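PDB 3ZED: Rna-directed RNA polymerase from Infectious pancreatic necrosis virus, which catalyses RNA-templated RNA synthesis, extending the chain from ribonucleoside triphosphates with release of diphosphate, and probably occurs both free and covalently attached to the genomic RNA. Local coordinates for residues B[28-33]-B[149-154]; B[121-126]-B[587-592]; B[32-37]-B[115-120]; B[129-134]-B[624-629]. All coordinates share one frame; numbering follows the deposited sequence.

Contact 1. Residues B[28-33]-B[149-154]; sequences DVLIPK and QVREAI
Pro32 and Ile154 bring the two backbones nearest, with their CA atoms 6.9 Å apart, where the irregular segment 28-33 passes alongside helix 143-156. The apolar part of the contact is small. Pro32 points its ring at the helix, and the ring and the Ile154 side chain cross at about a right angle, with Pro32 CG 3.7 Å from Ile154 CG2. Ile154 CG1 lies beside the backbone N (chi1 -71°), and CG2 is therefore the branch anti to it. Proline suits the place because its compact ring offers a rigid apolar surface to the branched isoleucine, and it spends no N-H there.

Arg151 carries the polar part. Its CG and CD run past Pro32 and Leu30, CD lying 4.2 Å from Leu30 CD1. The chain bends at chi3 (85°), and NH1 donates to Leu30 O at 3.1 Å with a nearly straight N-H...O angle of 168°. The oxygen lies in the guanidinium plane, whereas NH1 stands above the carbonyl plane. Val29 O is also close, 2.9 Å from NH1. An arginine is long enough to pass Pro32 and still bring NH1 to a loop carbonyl. One water donates to both Lys33 O and Ile154 O, a second polar link. Here the chain's first modelled residues are laid as a loop against a helix of the palm family region, at the protein surface.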
loop_
_atom_site.group_PDB
_atom_site.type_symbol
_atom_site.label_atom_id
_atom_site.label_comp_id
_atom_site.label_asym_id
_atom_site.label_seq_id
_atom_site.Cartn_x
_atom_site.Cartn_y
_atom_site.Cartn_z
ATOM N N ASP B 28 3.392 13.262 -39.901
ATOM C CA ASP B 28 3.543 14.073 -38.702
ATOM C C ASP B 28 2.126 14.378 -38.191
ATOM O O ASP B 28 1.959 14.982 -37.121
ATOM C CB ASP B 28 4.391 15.339 -38.958
ATOM C CG ASP B 28 3.796 16.335 -39.929
ATOM O OD1 ASP B 28 3.654 15.987 -41.127
ATOM O OD2 ASP B 28 3.525 17.482 -39.508
ATOM N N VAL B 29 1.101 13.935 -38.974
ATOM C CA VAL B 29 -0.305 14.023 -38.586
ATOM C C VAL B 29 -0.659 12.739 -37.803
ATOM O O VAL B 29 -1.329 12.834 -36.764
ATOM C CB VAL B 29 -1.265 14.296 -39.765
ATOM C CG1 VAL B 29 -2.600 14.837 -39.265
ATOM C CG2 VAL B 29 -0.647 15.265 -40.770
ATOM N N LEU B 30 -0.165 11.553 -38.257
ATOM C CA LEU B 30 -0.379 10.289 -37.542
ATOM C C LEU B 30 0.212 10.377 -36.138
ATOM O O LEU B 30 -0.452 10.029 -35.160
ATOM C CB LEU B 30 0.238 9.088 -38.301
ATOM C CG LEU B 30 0.370 7.758 -37.499
ATOM C CD1 LEU B 30 -0.989 7.089 -37.285
ATOM C CD2 LEU B 30 1.343 6.806 -38.164
ATOM N N ILE B 31 1.459 10.851 -36.038
ATOM C CA ILE B 31 2.153 10.954 -34.759
ATOM C C ILE B 31 1.758 12.250 -34.055
ATOM O O ILE B 31 2.048 13.331 -34.565
ATOM C CB ILE B 31 3.696 10.842 -34.916
ATOM C CG1 ILE B 31 4.142 9.673 -35.843
ATOM C CG2 ILE B 31 4.408 10.833 -33.567
ATOM C CD1 ILE B 31 3.709 8.223 -35.446
ATOM N N PRO B 32 1.117 12.159 -32.866
ATOM C CA PRO B 32 0.793 13.383 -32.113
ATOM C C PRO B 32 2.080 14.088 -31.666
ATOM O O PRO B 32 3.121 13.445 -31.543
ATOM C CB PRO B 32 -0.011 12.858 -30.914
ATOM C CG PRO B 32 -0.412 11.437 -31.297
ATOM C CD PRO B 32 0.722 10.947 -32.116
ATOM N N LYS B 33 2.034 15.409 -31.477
ATOM C CA LYS B 33 3.229 16.133 -31.038
ATOM C C LYS B 33 3.541 15.798 -29.578
ATOM O O LYS B 33 2.614 15.552 -28.793
ATOM C CB LYS B 33 3.045 17.652 -31.216
ATOM N N GLN B 149 -7.552 4.241 -29.893
ATOM C CA GLN B 149 -7.340 4.310 -28.445
ATOM C C GLN B 149 -5.880 4.565 -28.093
ATOM O O GLN B 149 -5.610 5.442 -27.262
ATOM C CB GLN B 149 -7.866 3.057 -27.762
ATOM C CG GLN B 149 -9.386 3.086 -27.658
ATOM C CD GLN B 149 -9.979 1.782 -27.194
ATOM O OE1 GLN B 149 -9.298 0.748 -27.079
ATOM N NE2 GLN B 149 -11.281 1.796 -26.960
ATOM N N VAL B 150 -4.944 3.847 -28.751
ATOM C CA VAL B 150 -3.513 4.029 -28.517
ATOM C C VAL B 150 -3.091 5.463 -28.947
ATOM O O VAL B 150 -2.397 6.139 -28.183
ATOM C CB VAL B 150 -2.657 2.951 -29.209
ATOM C CG1 VAL B 150 -1.164 3.271 -29.082
ATOM C CG2 VAL B 150 -2.945 1.575 -28.620
ATOM N N ARG B 151 -3.551 5.925 -30.127
ATOM C CA ARG B 151 -3.224 7.264 -30.618
ATOM C C ARG B 151 -3.778 8.352 -29.694
ATOM O O ARG B 151 -3.069 9.321 -29.435
ATOM C CB ARG B 151 -3.718 7.490 -32.049
ATOM C CG ARG B 151 -2.911 8.568 -32.756
ATOM C CD ARG B 151 -3.271 8.713 -34.211
ATOM N NE ARG B 151 -4.417 9.604 -34.353
ATOM C CZ ARG B 151 -4.346 10.863 -34.748
ATOM N NH1 ARG B 151 -3.180 11.392 -35.097
ATOM N NH2 ARG B 151 -5.441 11.599 -34.824
ATOM N N GLU B 152 -5.046 8.206 -29.235
ATOM C CA GLU B 152 -5.696 9.138 -28.307
ATOM C C GLU B 152 -4.952 9.157 -26.948
ATOM O O GLU B 152 -4.755 10.232 -26.397
ATOM C CB GLU B 152 -7.189 8.790 -28.126
ATOM C CG GLU B 152 -7.934 9.622 -27.083
ATOM C CD GLU B 152 -8.377 11.054 -27.369
ATOM O OE1 GLU B 152 -7.860 11.674 -28.330
ATOM O OE2 GLU B 152 -9.194 11.579 -26.576
ATOM N N ALA B 153 -4.488 7.983 -26.454
ATOM C CA ALA B 153 -3.716 7.919 -25.197
ATOM C C ALA B 153 -2.370 8.676 -25.346
ATOM O O ALA B 153 -2.013 9.448 -24.465
ATOM C CB ALA B 153 -3.475 6.475 -24.777
ATOM N N ILE B 154 -1.675 8.509 -26.498
ATOM C CA ILE B 154 -0.416 9.205 -26.778
ATOM C C ILE B 154 -0.678 10.728 -26.852
ATOM O O ILE B 154 0.117 11.509 -26.316
ATOM C CB ILE B 154 0.245 8.654 -28.083
ATOM C CG1 ILE B 154 0.810 7.217 -27.860
ATOM C CG2 ILE B 154 1.338 9.612 -28.607
ATOM C CD1 ILE B 154 1.208 6.453 -29.095
HETATM O O HOH W 1 2.765 12.943 -27.332
#

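Contact 2. Residues B[121-126]-B[587-592]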
loop_
_atom_site.group_PDB
_atom_site.type_symbol
_atom_site.label_atom_id
_atom_site.label_comp_id
_atom_site.label_asym_id
_atom_site.label_seq_id
_atom_site.Cartn_x
_atom_site.Cartn_y
_atom_site.Cartn_z
ATOM N N GLY B 121 9.426 9.499 -20.312
ATOM C CA GLY B 121 8.018 9.780 -20.561
ATOM C C GLY B 121 7.685 9.841 -22.033
ATOM O O GLY B 121 6.616 10.334 -22.411
ATOM N N ALA B 122 8.609 9.367 -22.888
ATOM C CA ALA B 122 8.405 9.360 -24.329
ATOM C C ALA B 122 7.334 8.321 -24.714
ATOM O O ALA B 122 7.390 7.199 -24.234
ATOM C CB ALA B 122 9.713 9.076 -25.051
ATOM N N PRO B 123 6.318 8.698 -25.520
ATOM C CA PRO B 123 5.306 7.713 -25.924
ATOM C C PRO B 123 5.901 6.687 -26.881
ATOM O O PRO B 123 6.864 7.005 -27.596
ATOM C CB PRO B 123 4.241 8.572 -26.629
ATOM C CG PRO B 123 4.981 9.736 -27.132
ATOM C CD PRO B 123 6.077 10.007 -26.153
ATOM N N ASP B 124 5.337 5.471 -26.924
ATOM C CA ASP B 124 5.842 4.449 -27.849
ATOM C C ASP B 124 5.280 4.682 -29.270
ATOM O O ASP B 124 4.334 4.026 -29.709
ATOM C CB ASP B 124 5.550 3.025 -27.346
ATOM C CG ASP B 124 6.363 1.962 -28.045
ATOM O OD1 ASP B 124 6.964 2.263 -29.106
ATOM O OD2 ASP B 124 6.368 0.828 -27.568
ATOM N N ILE B 125 5.918 5.615 -29.984
ATOM C CA ILE B 125 5.636 6.057 -31.351
ATOM C C ILE B 125 5.973 4.939 -32.362
ATOM O O ILE B 125 5.318 4.851 -33.414
ATOM C CB ILE B 125 6.452 7.372 -31.600
ATOM C CG1 ILE B 125 5.835 8.553 -30.817
ATOM C CG2 ILE B 125 6.639 7.735 -33.067
ATOM C CD1 ILE B 125 4.281 8.603 -30.733
ATOM N N THR B 126 6.977 4.089 -32.037
ATOM C CA THR B 126 7.354 2.949 -32.886
ATOM C C THR B 126 6.159 1.987 -32.923
ATOM O O THR B 126 5.753 1.593 -34.010
ATOM C CB THR B 126 8.670 2.300 -32.415
ATOM O OG1 THR B 126 9.651 3.329 -32.278
ATOM C CG2 THR B 126 9.197 1.268 -33.402
ATOM N N ALA B 587 0.627 0.618 -23.096
ATOM C CA ALA B 587 1.134 0.471 -24.467
ATOM C C ALA B 587 1.550 1.824 -25.037
ATOM O O ALA B 587 2.571 1.904 -25.723
ATOM C CB ALA B 587 0.074 -0.161 -25.372
ATOM N N ALA B 588 0.767 2.884 -24.762
ATOM C CA ALA B 588 1.036 4.244 -25.246
ATOM C C ALA B 588 2.254 4.865 -24.528
ATOM O O ALA B 588 3.118 5.447 -25.188
ATOM C CB ALA B 588 -0.194 5.125 -25.054
ATOM N N TYR B 589 2.311 4.743 -23.188
ATOM C CA TYR B 589 3.377 5.302 -22.370
ATOM C C TYR B 589 4.044 4.236 -21.502
ATOM O O TYR B 589 3.746 4.153 -20.310
ATOM C CB TYR B 589 2.848 6.448 -21.498
ATOM C CG TYR B 589 2.677 7.720 -22.292
ATOM C CD1 TYR B 589 3.747 8.578 -22.509
ATOM C CD2 TYR B 589 1.450 8.043 -22.869
ATOM C CE1 TYR B 589 3.601 9.733 -23.278
ATOM C CE2 TYR B 589 1.299 9.182 -23.646
ATOM C CZ TYR B 589 2.378 10.024 -23.853
ATOM O OH TYR B 589 2.223 11.145 -24.633
ATOM N N PRO B 590 4.978 3.433 -22.069
ATOM C CA PRO B 590 5.652 2.413 -21.237
ATOM C C PRO B 590 6.566 3.047 -20.204
ATOM O O PRO B 590 7.136 4.115 -20.457
ATOM C CB PRO B 590 6.463 1.586 -22.247
ATOM C CG PRO B 590 6.619 2.464 -23.453
ATOM C CD PRO B 590 5.450 3.406 -23.476
ATOM N N LYS B 591 6.663 2.424 -19.014
ATOM C CA LYS B 591 7.632 2.855 -18.001
ATOM C C LYS B 591 8.959 2.284 -18.466
ATOM O O LYS B 591 8.988 1.136 -18.949
ATOM C CB LYS B 591 7.286 2.348 -16.583
ATOM C CG LYS B 591 6.004 2.883 -15.990
ATOM C CD LYS B 591 5.829 2.417 -14.560
ATOM C CE LYS B 591 4.495 2.862 -13.997
ATOM N NZ LYS B 591 4.414 2.693 -12.519
ATOM N N GLY B 592 10.026 3.064 -18.364
ATOM C CA GLY B 592 11.354 2.586 -18.721
ATOM C C GLY B 592 12.011 1.900 -17.538
ATOM O O GLY B 592 11.348 1.605 -16.537
HETATM O O HOH W 2 6.803 6.662 -21.402
HETATM O O HOH W 3 4.701 0.025 -25.452
#
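Pro123 packs over one face of Tyr589 just ahead of Asp124, which is both the centre of an inverse gamma turn and the N-cap of helix 125-137; Tyr589 is the first residue to leave helix 580-588. Tyr589 CB sets the ring on its way, with CG anti to the carbonyl carbon (chi1 -78°). Farther out, CD1 and CE1 present the ring edge to Gly121 O, which lies in the ring plane 3.2 Å from CE1. Pro123 CB sits 4.0 Å from the ring centroid as a CH-pi contact and 3.6 Å from CZ. At the tip, OH lies within 4.0 Å of both CB and CG of Pro123 and is hydrogen-bonded to Ile154 O of helix 143-156. A tyrosine therefore suits the place, its flat face serving proline and its hydroxyl a helix carbonyl.

The backbones are joined by Asp124 N donating to Ala588 O at 2.8 Å. Aspartate suits the N-cap because OD1 accepts from Leu127 N in the first turn. Its CB packs 3.9 Å from Pro590 CD. OD2, which also pairs with Tyr613 OH, receives a hydrogen bond of 2.8 Å from a water, and the same water donates to Ala587 O.

Contact 3. Residues B[32-37]-B[115-120]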
loop_
_atom_site.group_PDB
_atom_site.type_symbol
_atom_site.label_atom_id
_atom_site.label_comp_id
_atom_site.label_asym_id
_atom_site.label_seq_id
_atom_site.Cartn_x
_atom_site.Cartn_y
_atom_site.Cartn_z
ATOM N N PRO B 32 1.117 12.159 -32.866
ATOM C CA PRO B 32 0.793 13.383 -32.113
ATOM C C PRO B 32 2.080 14.088 -31.666
ATOM O O PRO B 32 3.121 13.445 -31.543
ATOM C CB PRO B 32 -0.011 12.858 -30.914
ATOM C CG PRO B 32 -0.412 11.437 -31.297
ATOM C CD PRO B 32 0.722 10.947 -32.116
ATOM N N LYS B 33 2.034 15.409 -31.477
ATOM C CA LYS B 33 3.229 16.133 -31.038
ATOM C C LYS B 33 3.541 15.798 -29.578
ATOM O O LYS B 33 2.614 15.552 -28.793
ATOM C CB LYS B 33 3.045 17.652 -31.216
ATOM N N ARG B 34 4.847 15.757 -29.224
ATOM C CA ARG B 34 5.299 15.555 -27.848
ATOM C C ARG B 34 4.699 16.624 -26.974
ATOM O O ARG B 34 4.578 17.778 -27.399
ATOM C CB ARG B 34 6.838 15.632 -27.722
ATOM C CG ARG B 34 7.618 14.352 -27.952
ATOM C CD ARG B 34 7.231 13.195 -27.048
ATOM N NE ARG B 34 7.544 13.367 -25.625
ATOM C CZ ARG B 34 8.698 13.026 -25.055
ATOM N NH1 ARG B 34 9.699 12.564 -25.791
ATOM N NH2 ARG B 34 8.864 13.164 -23.748
ATOM N N PHE B 35 4.316 16.248 -25.765
ATOM C CA PHE B 35 3.762 17.190 -24.824
ATOM C C PHE B 35 4.903 17.928 -24.167
ATOM O O PHE B 35 5.865 17.299 -23.709
ATOM C CB PHE B 35 2.887 16.456 -23.789
ATOM C CG PHE B 35 2.439 17.293 -22.615
ATOM C CD1 PHE B 35 1.641 18.425 -22.803
ATOM C CD2 PHE B 35 2.786 16.935 -21.320
ATOM C CE1 PHE B 35 1.208 19.180 -21.710
ATOM C CE2 PHE B 35 2.348 17.685 -20.224
ATOM C CZ PHE B 35 1.562 18.798 -20.421
ATOM N N ARG B 36 4.819 19.268 -24.167
ATOM C CA ARG B 36 5.787 20.130 -23.501
ATOM C C ARG B 36 5.061 20.802 -22.349
ATOM O O ARG B 36 4.237 21.691 -22.600
ATOM C CB ARG B 36 6.418 21.153 -24.465
ATOM C CG ARG B 36 7.518 22.016 -23.817
ATOM C CD ARG B 36 8.359 22.794 -24.823
ATOM N NE ARG B 36 9.278 21.975 -25.631
ATOM C CZ ARG B 36 10.520 21.631 -25.290
ATOM N NH1 ARG B 36 11.018 21.985 -24.114
ATOM N NH2 ARG B 36 11.261 20.903 -26.113
ATOM N N PRO B 37 5.300 20.368 -21.090
ATOM C CA PRO B 37 4.613 21.014 -19.961
ATOM C C PRO B 37 4.865 22.526 -19.945
ATOM O O PRO B 37 5.935 22.969 -20.342
ATOM C CB PRO B 37 5.219 20.326 -18.731
ATOM C CG PRO B 37 5.728 19.017 -19.244
ATOM C CD PRO B 37 6.228 19.313 -20.623
ATOM N N ASP B 115 11.638 22.759 -19.969
ATOM C CA ASP B 115 12.988 22.814 -20.509
ATOM C C ASP B 115 13.626 21.441 -20.786
ATOM O O ASP B 115 14.733 21.390 -21.328
ATOM C CB ASP B 115 13.876 23.624 -19.560
ATOM C CG ASP B 115 13.434 25.070 -19.416
ATOM O OD1 ASP B 115 13.306 25.761 -20.455
ATOM O OD2 ASP B 115 13.201 25.504 -18.272
ATOM N N GLU B 116 12.936 20.344 -20.468
ATOM C CA GLU B 116 13.474 19.002 -20.704
ATOM C C GLU B 116 12.367 18.026 -21.124
ATOM O O GLU B 116 11.629 17.507 -20.282
ATOM C CB GLU B 116 14.227 18.495 -19.459
ATOM C CG GLU B 116 15.102 17.276 -19.708
ATOM C CD GLU B 116 15.765 16.709 -18.463
ATOM O OE1 GLU B 116 16.328 17.496 -17.668
ATOM O OE2 GLU B 116 15.749 15.468 -18.300
ATOM N N VAL B 117 12.247 17.823 -22.448
ATOM C CA VAL B 117 11.314 16.893 -23.094
ATOM C C VAL B 117 12.193 15.869 -23.832
ATOM O O VAL B 117 12.577 16.103 -24.986
ATOM C CB VAL B 117 10.276 17.599 -24.023
ATOM C CG1 VAL B 117 9.252 16.607 -24.584
ATOM C CG2 VAL B 117 9.569 18.744 -23.308
ATOM N N GLY B 118 12.572 14.804 -23.121
ATOM C CA GLY B 118 13.449 13.756 -23.636
ATOM C C GLY B 118 12.866 12.355 -23.706
ATOM O O GLY B 118 11.665 12.177 -23.950
ATOM N N THR B 119 13.737 11.343 -23.512
ATOM C CA THR B 119 13.400 9.909 -23.569
ATOM C C THR B 119 12.514 9.493 -22.399
ATOM O O THR B 119 11.731 8.554 -22.542
ATOM C CB THR B 119 14.662 9.036 -23.621
ATOM O OG1 THR B 119 15.477 9.314 -22.481
ATOM C CG2 THR B 119 15.453 9.224 -24.901
ATOM N N PHE B 120 12.651 10.158 -21.243
ATOM C CA PHE B 120 11.811 9.881 -20.089
ATOM C C PHE B 120 10.402 10.411 -20.369
ATOM O O PHE B 120 10.231 11.605 -20.658
ATOM C CB PHE B 120 12.389 10.484 -18.792
ATOM C CG PHE B 120 11.525 10.216 -17.580
ATOM C CD1 PHE B 120 11.588 8.992 -16.916
ATOM C CD2 PHE B 120 10.624 11.170 -17.125
ATOM C CE1 PHE B 120 10.771 8.733 -15.810
ATOM C CE2 PHE B 120 9.808 10.915 -16.014
ATOM C CZ PHE B 120 9.884 9.697 -15.364
#
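Val117 reaches between two arginine guanidinium groups and lays one methyl on a face of each. Its CG2 stands 3.6 Å above the plane of Arg36, over the centre, while CG1 stands 3.5 Å above the plane of Arg34, displaced toward the rim. The edges differ. Gly118 O lies in the plane of the Arg34 group, beyond its NH1 and NH2, whereas near the plane of Arg36 the edge meets Asp115 CA. The Phe35 ring is turned to its own segment, with Pro37 N over one face, and packs edge-to-face with Trp314.

The Arg34 grip is end-on: NH1 at 2.7 Å and NH2 at 3.0 Å both donate to the single oxygen Gly118 O, with N-H...O angles of 153° and 138°. The Arg34 chain folds at chi2 and chi3, and it and Val117 pass each other pointing opposite ways. Gly118 O thus takes two bonds from within the guanidinium plane, although both donors are tilted from the plane of its own carbonyl group, and Val117 CG1 covers one face of the guanidinium.

In Arg36, a chi1 of -176° sets CG anti to the backbone N, 3.9 Å from Val117 CG2. Its NH1 has its hydrogen bond with His114 O, just before segment 115-120. A beta-branched valine suits this place because its two methyls diverge, one for each arginine. The chemistry is thus of charged groups used in two ways: N-H groups go to main-chain oxygens while flat faces take valine methyls, so charge stays hydrogen-bonded where two loops meet at the surface.

Contact 4. Residues B[129-134]-B[624-629]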
loop_
_atom_site.group_PDB
_atom_site.type_symbol
_atom_site.label_atom_id
_atom_site.label_comp_id
_atom_site.label_asym_id
_atom_site.label_seq_id
_atom_site.Cartn_x
_atom_site.Cartn_y
_atom_site.Cartn_z
ATOM N N LYS B 129 3.261 3.382 -35.069
ATOM C CA LYS B 129 3.562 3.184 -36.495
ATOM C C LYS B 129 3.237 1.739 -36.900
ATOM O O LYS B 129 2.550 1.519 -37.899
ATOM C CB LYS B 129 5.033 3.522 -36.808
ATOM C CG LYS B 129 5.341 5.016 -36.838
ATOM C CD LYS B 129 6.821 5.299 -36.623
ATOM C CE LYS B 129 7.112 6.778 -36.696
ATOM N NZ LYS B 129 8.397 7.120 -36.037
ATOM N N GLN B 130 3.665 0.770 -36.085
ATOM C CA GLN B 130 3.443 -0.658 -36.316
ATOM C C GLN B 130 1.944 -1.008 -36.305
ATOM O O GLN B 130 1.474 -1.699 -37.207
ATOM C CB GLN B 130 4.208 -1.495 -35.284
ATOM C CG GLN B 130 5.728 -1.423 -35.439
ATOM C CD GLN B 130 6.228 -1.927 -36.772
ATOM O OE1 GLN B 130 5.758 -2.929 -37.308
ATOM N NE2 GLN B 130 7.194 -1.239 -37.335
ATOM N N LEU B 131 1.187 -0.469 -35.339
ATOM C CA LEU B 131 -0.261 -0.674 -35.252
ATOM C C LEU B 131 -0.947 -0.190 -36.524
ATOM O O LEU B 131 -1.813 -0.899 -37.055
ATOM C CB LEU B 131 -0.848 0.048 -34.027
ATOM C CG LEU B 131 -0.492 -0.504 -32.649
ATOM C CD1 LEU B 131 -0.818 0.510 -31.589
ATOM C CD2 LEU B 131 -1.216 -1.844 -32.350
ATOM N N THR B 132 -0.553 1.005 -37.034
ATOM C CA THR B 132 -1.115 1.577 -38.269
ATOM C C THR B 132 -0.803 0.678 -39.485
ATOM O O THR B 132 -1.695 0.441 -40.316
ATOM C CB THR B 132 -0.587 2.998 -38.512
ATOM O OG1 THR B 132 -0.787 3.766 -37.338
ATOM C CG2 THR B 132 -1.259 3.676 -39.703
ATOM N N PHE B 133 0.449 0.191 -39.591
ATOM C CA PHE B 133 0.820 -0.689 -40.702
ATOM C C PHE B 133 0.011 -1.975 -40.674
ATOM O O PHE B 133 -0.464 -2.408 -41.717
ATOM C CB PHE B 133 2.322 -1.041 -40.723
ATOM C CG PHE B 133 2.653 -2.105 -41.768
ATOM C CD1 PHE B 133 2.425 -1.873 -43.124
ATOM C CD2 PHE B 133 3.137 -3.355 -41.385
ATOM C CE1 PHE B 133 2.713 -2.855 -44.079
ATOM C CE2 PHE B 133 3.453 -4.323 -42.340
ATOM C CZ PHE B 133 3.264 -4.055 -43.681
ATOM N N PHE B 134 -0.160 -2.580 -39.495
ATOM C CA PHE B 134 -0.889 -3.833 -39.448
ATOM C C PHE B 134 -2.392 -3.602 -39.649
ATOM O O PHE B 134 -3.053 -4.504 -40.171
ATOM C CB PHE B 134 -0.556 -4.630 -38.176
ATOM C CG PHE B 134 0.815 -5.280 -38.255
ATOM C CD1 PHE B 134 1.104 -6.229 -39.242
ATOM C CD2 PHE B 134 1.814 -4.957 -37.338
ATOM C CE1 PHE B 134 2.370 -6.840 -39.305
ATOM C CE2 PHE B 134 3.081 -5.558 -37.410
ATOM C CZ PHE B 134 3.352 -6.499 -38.394
ATOM N N ASN B 624 -5.718 -9.101 -27.910
ATOM C CA ASN B 624 -6.072 -7.958 -28.764
ATOM C C ASN B 624 -5.362 -8.213 -30.104
ATOM O O ASN B 624 -4.129 -8.129 -30.135
ATOM C CB ASN B 624 -5.674 -6.637 -28.118
ATOM C CG ASN B 624 -6.105 -5.432 -28.903
ATOM O OD1 ASN B 624 -5.771 -5.250 -30.076
ATOM N ND2 ASN B 624 -6.814 -4.547 -28.253
ATOM N N PRO B 625 -6.075 -8.576 -31.206
ATOM C CA PRO B 625 -5.363 -9.013 -32.406
ATOM C C PRO B 625 -4.454 -7.964 -33.026
ATOM O O PRO B 625 -3.344 -8.319 -33.414
ATOM C CB PRO B 625 -6.472 -9.487 -33.359
ATOM C CG PRO B 625 -7.724 -8.851 -32.834
ATOM C CD PRO B 625 -7.530 -8.796 -31.344
ATOM N N LEU B 626 -4.874 -6.709 -33.094
ATOM C CA LEU B 626 -3.983 -5.695 -33.645
ATOM C C LEU B 626 -2.770 -5.475 -32.740
ATOM O O LEU B 626 -1.638 -5.442 -33.220
ATOM C CB LEU B 626 -4.710 -4.366 -33.890
ATOM C CG LEU B 626 -3.964 -3.363 -34.800
ATOM C CD1 LEU B 626 -3.939 -3.835 -36.247
ATOM C CD2 LEU B 626 -4.549 -1.953 -34.667
ATOM N N LEU B 627 -3.004 -5.341 -31.446
ATOM C CA LEU B 627 -1.943 -5.098 -30.480
ATOM C C LEU B 627 -0.945 -6.260 -30.446
ATOM O O LEU B 627 0.259 -6.007 -30.438
ATOM C CB LEU B 627 -2.519 -4.818 -29.065
ATOM C CG LEU B 627 -1.517 -4.516 -27.939
ATOM C CD1 LEU B 627 -0.644 -3.296 -28.274
ATOM C CD2 LEU B 627 -2.243 -4.304 -26.614
ATOM N N GLU B 628 -1.455 -7.510 -30.442
ATOM C CA GLU B 628 -0.656 -8.719 -30.412
ATOM C C GLU B 628 0.162 -8.864 -31.716
ATOM O O GLU B 628 1.326 -9.211 -31.631
ATOM C CB GLU B 628 -1.557 -9.958 -30.155
ATOM C CG GLU B 628 -0.905 -11.319 -30.375
ATOM C CD GLU B 628 0.392 -11.617 -29.644
ATOM O OE1 GLU B 628 0.627 -11.043 -28.558
ATOM O OE2 GLU B 628 1.137 -12.493 -30.124
ATOM N N THR B 629 -0.420 -8.569 -32.896
ATOM C CA THR B 629 0.312 -8.663 -34.163
ATOM C C THR B 629 1.487 -7.667 -34.168
ATOM O O THR B 629 2.613 -8.081 -34.470
ATOM C CB THR B 629 -0.619 -8.449 -35.371
ATOM O OG1 THR B 629 -1.828 -9.194 -35.173
ATOM C CG2 THR B 629 0.027 -8.868 -36.682
#
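Leu626 and Leu131 mark the closest backbone approach of two helices, their CA atoms 6.5 Å apart. The short axes come within 9.2 Å and their N-to-C directions make an angle of 118°. The second segment begins with Asn624 at the N-cap, where OD1 accepts from Leu627 N at 3.1 Å, and asparagine suits this because its short amide can fold back to the first turn. Pro625 follows in the first turn, where a missing N-H costs the helix no bond.

Leu626 carries most of this segment's apolar contact. A chi1 of -165° sets CG anti to the backbone N, and CG touches Leu131 CD2 at 4.0 Å. CD1 comes 3.7 Å from Leu131 O and also meets the backbone and CB of Phe134. Leu627 points away, yet its CA lies 3.8 Å from the same Leu131 CD2, which rests on this part of the helix backbone. The branched leucines fill the angle between crossing helices without polar demand.

One turn after Leu626, Thr629 places CG2 over a face of the Phe134 ring, 4.0 Å from the centroid and 16° off the normal, as a CH-pi contact. The opposite face is covered by CD2 of Phe133. Threonine suits the place because its methyl is small enough to sit flat against the ring.

His633, farther along helix 625-645, meets the Phe134 ring edge-to-face. Helix 143-156 flanks the crossing, its Leu147 touching both Leu131 and Leu626, so three helices pack together where the palm and thumb family regions adjoin.

In the fold
Contacts 1 and 3 are surface contacts made by one N-terminal strip, sharing Pro32 and Lys33, and both depend on arginines that donate to loop carbonyls. Contacts 2 and 4 are buried, and each joins helix 125-137 of the palm family region to the thumb family region: contact 2 at the helix start through backbone, water and an aromatic face, contact 4 a little farther along through apolar side chains. Contact 1 borders both, since Ala153 CB packs on Ala588 CB, and Leu30 CD1 and Val150 pack on Thr132 and Leu131. Arg34 of contact 3 lies against Pro123 of contact 2, whereas contacts 3 and 4 do not touch.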